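Local coordinates for protein HAD superfamily hydrolase (Brucella suis biovar 1, PDB 6NQ4) that probably acts as a phosphatase of the haloacid dehalogenase superfamily, hydrolysing phosphate esters with the aid of a metal ion, at residues G105-D110 with L211-P216. Residues are numbered along the deposited sequence; the frame is centred on the assembly and turned at random. Where two conformers were deposited one is given.
Sequences GDVTRD and LIAGKP. With EDO (1,2-ethanediol), chain D; PO4 (phosphate ion), chain G.
Val-107 lays its CG2 methyl over one face of the Ala-213–Gly-214 peptide, above the carbonyl oxygen, 3.8 Å from Ala-213 O. The same methyl meets Ala-213 CB at 3.8 Å. With chi1 at -70°, CG2 stands between the backbone N and the carbonyl carbon of Val-107, where it faces the loop. Ala-213 CB also packs against the helix backbone, 4.1 Å from Val-107 O. The preceding peptide, Ile-212–Ala-213, turns its N-H edge to a water, which lies 2.8 Å from Ala-213 N and accepts its hydrogen. This water in turn donates to Thr-108 OG1 at 3.0 Å and bridges loop to helix; no direct hydrogen bond joins 105-110 to 211-216. Thr-108 OG1, held beside its own backbone N (chi1 -61°), is also hydrogen-bonded to Ser-104 O one turn earlier, so this buried hydroxyl has two partners. On strand 210-212, Ile-212 N donates to O2 of an ethanediol, probably a crystallisation additive, at 3.1 Å. Beyond Gly-214, Lys-215 bends at chi3 (-70°) and brings NZ to 2.8 Å from phosphate O4; NZ also forms salt bridges with Asp-42 and Asp-251, consistent with the conserved lysine of HAD phosphatases. Thr-75 OG1 and the backbone N atoms of Asn-76 and Trp-44 complete the grip on the phosphate. A cis peptide links Lys-215 to Pro-216. Helix 104-114 leads from strand 100-103 of the parallel core sheet to strand 118-122 of the second, cap-like sheet, and 211-216 returns from its outer strand 210-212, so the contact joins the two connections between the domains. Leu-111 and Ile-178 pack around it, while Ile-220 and Ala-223 of helix 218-232 cover Val-107.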
ATOM      1  N   GLY A 105       4.086   5.425  -0.126  1.00 14.61           N
ATOM      2  CA  GLY A 105       5.177   6.339  -0.448  1.00 15.65           C
ATOM      3  C   GLY A 105       4.886   7.764  -0.007  1.00 14.07           C
ATOM      4  O   GLY A 105       5.763   8.446   0.554  1.00 16.18           O
ATOM      5  N   ASP A 106       3.655   8.242  -0.255  1.00 14.29           N
ATOM      6  CA  ASP A 106       3.291   9.606   0.136  1.00 14.97           C
ATOM      7  C   ASP A 106       3.530   9.832   1.629  1.00 14.99           C
ATOM      8  O   ASP A 106       4.139  10.831   2.035  1.00 17.23           O
ATOM      9  CB  ASP A 106       1.806   9.845  -0.133  1.00 15.28           C
ATOM     10  CG  ASP A 106       1.443   9.950  -1.614  1.00 16.63           C
ATOM     11  OD1 ASP A 106       2.277  10.354  -2.441  1.00 17.88           O
ATOM     12  OD2 ASP A 106       0.261   9.664  -1.934  1.00 17.74           O
ATOM     13  N   VAL A 107       3.010   8.946   2.478  1.00 15.10           N
ATOM     14  CA  VAL A 107       3.142   9.161   3.915  1.00 15.96           C
ATOM     15  C   VAL A 107       4.520   8.775   4.437  1.00 15.41           C
ATOM     16  O   VAL A 107       4.955   9.305   5.465  1.00 17.28           O
ATOM     17  CB  VAL A 107       2.008   8.493   4.717  1.00 15.87           C
ATOM     18  CG1 VAL A 107       0.703   9.214   4.483  1.00 19.20           C
ATOM     19  CG2 VAL A 107       1.889   7.004   4.411  1.00 17.79           C
ATOM     20  N   THR A 108       5.229   7.881   3.747  1.00 15.27           N
ATOM     21  CA  THR A 108       6.591   7.547   4.151  1.00 15.05           C
ATOM     22  C   THR A 108       7.517   8.751   4.022  1.00 15.17           C
ATOM     23  O   THR A 108       8.501   8.856   4.762  1.00 16.31           O
ATOM     24  CB  THR A 108       7.089   6.347   3.334  1.00 16.32           C
ATOM     25  OG1 THR A 108       6.248   5.215   3.588  1.00 17.72           O
ATOM     26  CG2 THR A 108       8.501   5.950   3.717  1.00 18.59           C
ATOM     27  N   ARG A 109       7.203   9.678   3.109  1.00 16.59           N
ATOM     28  CA  ARG A 109       8.021  10.880   2.966  1.00 16.46           C
ATOM     29  C   ARG A 109       8.132  11.646   4.276  1.00 18.57           C
ATOM     30  O   ARG A 109       9.178  12.234   4.559  1.00 19.79           O
ATOM     31  CB  ARG A 109       7.465  11.768   1.858  1.00 17.44           C
ATOM     32  CG  ARG A 109       7.765  11.224   0.484  1.00 18.21           C
ATOM     33  CD  ARG A 109       6.960  11.931  -0.592  1.00 21.21           C
ATOM     34  NE  ARG A 109       7.123  13.377  -0.618  1.00 24.88           N
ATOM     35  CZ  ARG A 109       8.064  14.014  -1.315  1.00 25.54           C
ATOM     36  NH1 ARG A 109       8.953  13.324  -2.013  1.00 24.70           N
ATOM     37  NH2 ARG A 109       8.129  15.350  -1.310  1.00 26.21           N
ATOM     38  N   ASP A 110       7.091  11.614   5.108  1.00 19.68           N
ATOM     39  CA  ASP A 110       7.181  12.277   6.405  1.00 21.36           C
ATOM     40  C   ASP A 110       8.215  11.601   7.315  1.00 21.86           C
ATOM     41  O   ASP A 110       8.964  12.280   8.028  1.00 23.60           O
ATOM     42  CB  ASP A 110       5.792  12.360   7.047  1.00 25.23           C
ATOM     43  CG  ASP A 110       4.794  13.124   6.181  1.00 32.69           C
ATOM     44  OD1 ASP A 110       5.191  14.128   5.552  1.00 35.38           O
ATOM     45  OD2 ASP A 110       3.615  12.714   6.114  1.00 36.31           O
ATOM     46  N   LEU A 211      10.590   1.437  10.670  1.00 17.88           N
ATOM     47  CA  LEU A 211       9.635   2.535  10.736  0.61 17.01           C
ATOM     48  C   LEU A 211       8.744   2.433   9.512  1.00 18.01           C
ATOM     49  O   LEU A 211       9.240   2.433   8.384  1.00 18.02           O
ATOM     50  CB  LEU A 211      10.351   3.888  10.763  0.61 19.14           C
ATOM     51  CG  LEU A 211      11.249   4.121  11.975  0.61 19.73           C
ATOM     52  CD1 LEU A 211      12.678   3.620  11.739  0.61 20.49           C
ATOM     53  CD2 LEU A 211      11.224   5.592  12.353  0.61 21.53           C
ATOM     54  N   ILE A 212       7.437   2.317   9.743  1.00 18.10           N
ATOM     55  CA  ILE A 212       6.468   1.981   8.703  1.00 17.60           C
ATOM     56  C   ILE A 212       5.248   2.885   8.846  1.00 18.69           C
ATOM     57  O   ILE A 212       4.799   3.174   9.961  1.00 22.35           O
ATOM     58  CB  ILE A 212       6.087   0.477   8.788  1.00 20.09           C
ATOM     59  CG1 ILE A 212       7.348  -0.395   8.977  1.00 22.94           C
ATOM     60  CG2 ILE A 212       5.350   0.042   7.527  1.00 22.35           C
ATOM     61  CD1 ILE A 212       7.125  -1.921   8.922  1.00 24.79           C
ATOM     62  N   ALA A 213       4.736   3.361   7.712  1.00 16.78           N
ATOM     63  CA  ALA A 213       3.594   4.265   7.705  1.00 16.37           C
ATOM     64  C   ALA A 213       2.423   3.789   6.858  1.00 16.77           C
ATOM     65  O   ALA A 213       1.314   4.306   7.040  1.00 16.90           O
ATOM     66  CB  ALA A 213       4.019   5.663   7.218  1.00 18.26           C
ATOM     67  N   GLY A 214       2.626   2.807   5.966  1.00 16.40           N
ATOM     68  CA  GLY A 214       1.568   2.304   5.110  1.00 15.81           C
ATOM     69  C   GLY A 214       0.619   1.368   5.849  1.00 15.59           C
ATOM     70  O   GLY A 214       0.729   1.150   7.054  1.00 16.91           O
ATOM     71  N   LYS A 215      -0.353   0.815   5.100  1.00 16.01           N
ATOM     72  CA  LYS A 215      -1.342  -0.077   5.699  1.00 16.48           C
ATOM     73  C   LYS A 215      -0.632  -1.271   6.325  1.00 17.01           C
ATOM     74  O   LYS A 215       0.248  -1.856   5.691  1.00 17.16           O
ATOM     75  CB  LYS A 215      -2.312  -0.609   4.634  1.00 16.04           C
ATOM     76  CG  LYS A 215      -3.093   0.484   3.881  1.00 16.94           C
ATOM     77  CD  LYS A 215      -4.001  -0.088   2.782  1.00 18.23           C
ATOM     78  CE  LYS A 215      -3.204  -0.641   1.608  1.00 18.37           C
ATOM     79  NZ  LYS A 215      -4.082  -1.023   0.458  1.00 18.85           N
ATOM     80  N   PRO A 216      -1.037  -1.712   7.535  1.00 17.68           N
ATOM     81  CA  PRO A 216      -2.227  -1.346   8.321  1.00 18.92           C
ATOM     82  C   PRO A 216      -2.011  -0.191   9.303  1.00 17.86           C
ATOM     83  O   PRO A 216      -2.881   0.051  10.150  1.00 18.95           O
ATOM     84  CB  PRO A 216      -2.477  -2.611   9.138  1.00 19.87           C
ATOM     85  CG  PRO A 216      -1.061  -3.113   9.424  1.00 20.35           C
ATOM     86  CD  PRO A 216      -0.298  -2.839   8.138  1.00 19.56           C
TER
HETATM   87  C1  EDO D 302       6.987   3.846  12.650  1.00 60.45           C
HETATM   88  O1  EDO D 302       6.745   5.071  13.351  1.00 60.94           O
HETATM   89  C2  EDO D 302       6.213   2.685  13.264  1.00 59.97           C
HETATM   90  O2  EDO D 302       6.549   1.469  12.580  1.00 59.02           O
HETATM   91  P   PO4 G 305      -1.917  -2.511  -2.506  0.85 18.16           P
HETATM   92  O1  PO4 G 305      -2.784  -3.769  -2.495  0.85 19.60           O
HETATM   93  O2  PO4 G 305      -2.303  -1.610  -3.666  0.85 16.10           O
HETATM   94  O3  PO4 G 305      -0.542  -3.150  -2.782  0.85 21.39           O
HETATM   95  O4  PO4 G 305      -1.908  -1.849  -1.150  0.85 17.76           O
HETATM   96  O   HOH W   1       5.494   2.735   5.071  1.00 23.55           O